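Side-chain contact in hypothetical protein HD1797 (Haemophilus ducreyi, PDB 2P4P), which is the CorC_HlyC (transporter-associated) domain of a membrane protein that probably exports the polyamines cadaverine and putrescine: residues I67-T70 with I75-L78. Residues are numbered along the deposited sequence; the frame is centred on the assembly and turned at random.
Sequences IIDT and IDQL
Gln77 O is gripped by two consecutive amides of the facing strand, Ile68 N at 2.8 Å and Asp69 N at 3.3 Å, both arriving from the same face of its carbonyl plane. Asp69 O mirrors this: it takes a bond from Asp76 N at 2.9 Å and a weak one from Gln77 N. Each strand thus carries an extra residue, Ile68 in one and Asp76 in the other, whose helix-like backbone turns its CB toward the partner strand. Asp69, which takes part in both bulges, leans its carboxylate over the second strand, its CG wedged between backbone N and carbonyl carbon (chi1 77°). There Gln77 NE2 donates to Asp69 OD2 at 3.0 Å, almost straight (175°); the acceptor is met on its syn side but 35° out of the carboxylate plane, while the bond lies in the amide plane. The same NE2 also bonds Ile68 O of the second subunit. Asp69 OD1 comes within 2.6 Å of Asp76 OD2, the two carboxylates perpendicular. Asp76 also lies close to Glu71, adding to the cluster of acids. Elsewhere, Ile67 and Ile75 cross at about a right angle, CD1 to CD1 at 3.6 Å, and both pack on Met44 of helix 40-48. A magnesium ion lies about 4 Å from the nearest atom of the Asp69 side chain, too far for direct coordination by it; Asp69, Thr70 and Glu71 are magnesium-binding residues seen in a structure of this protein. Two classic beta bulges thus mark this antiparallel hairpin, whose acidic residues lie at the magnesium site and whose Gln77 reaches the second subunit.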
# COMPACT_ATOMS: atom_id res chain seq x y z
N ILE A 67 0.62 3.81 7.16
CA ILE A 67 1.89 3.09 6.91
C ILE A 67 1.69 1.82 6.06
O ILE A 67 0.91 0.92 6.42
CB ILE A 67 2.64 2.70 8.22
CG1 ILE A 67 3.03 3.93 9.03
CG2 ILE A 67 3.87 1.79 7.89
CD1 ILE A 67 3.61 3.54 10.44
N ILE A 68 2.36 1.74 4.91
CA ILE A 68 2.25 0.53 4.10
C ILE A 68 3.31 -0.47 4.54
O ILE A 68 3.04 -1.67 4.71
CB ILE A 68 2.28 0.85 2.56
CG1 ILE A 68 1.00 1.61 2.17
CG2 ILE A 68 2.51 -0.44 1.69
CD1 ILE A 68 -0.33 0.98 2.73
N ASP A 69 4.52 0.03 4.74
CA ASP A 69 5.58 -0.79 5.32
C ASP A 69 6.67 0.04 6.02
O ASP A 69 6.91 1.21 5.68
CB ASP A 69 6.15 -1.72 4.26
CG ASP A 69 7.08 -1.02 3.28
OD1 ASP A 69 8.29 -1.30 3.35
OD2 ASP A 69 6.63 -0.20 2.45
N THR A 70 7.32 -0.59 6.99
CA THR A 70 8.51 -0.03 7.60
C THR A 70 9.72 -0.85 7.12
O THR A 70 9.60 -2.02 6.74
CB THR A 70 8.45 -0.02 9.16
OG1 THR A 70 8.47 -1.36 9.66
CG2 THR A 70 7.19 0.72 9.68
N ILE A 75 9.48 4.56 8.36
CA ILE A 75 8.35 4.39 7.47
C ILE A 75 8.94 4.45 6.07
O ILE A 75 9.55 5.46 5.67
CB ILE A 75 7.24 5.46 7.71
CG1 ILE A 75 6.69 5.30 9.14
CG2 ILE A 75 6.17 5.37 6.63
CD1 ILE A 75 5.70 6.37 9.62
N ASP A 76 8.82 3.35 5.35
CA ASP A 76 9.40 3.18 4.01
C ASP A 76 8.39 3.71 2.96
O ASP A 76 8.73 4.56 2.11
CB ASP A 76 9.75 1.70 3.84
CG ASP A 76 10.20 1.34 2.45
OD1 ASP A 76 10.99 2.08 1.83
OD2 ASP A 76 9.79 0.26 1.98
N GLN A 77 7.16 3.19 3.03
CA GLN A 77 6.06 3.65 2.16
C GLN A 77 4.79 3.92 2.93
O GLN A 77 4.46 3.19 3.86
CB GLN A 77 5.74 2.62 1.10
CG GLN A 77 6.81 2.47 0.06
CD GLN A 77 6.47 1.40 -0.94
OE1 GLN A 77 6.34 1.68 -2.12
NE2 GLN A 77 6.31 0.19 -0.48
N LEU A 78 4.05 4.94 2.50
CA LEU A 78 2.76 5.25 3.07
C LEU A 78 1.74 5.53 1.96
O LEU A 78 2.10 5.79 0.81
CB LEU A 78 2.87 6.49 3.96
CG LEU A 78 3.44 7.72 3.26
CD1 LEU A 78 2.49 8.92 3.35
CD2 LEU A 78 4.85 8.05 3.78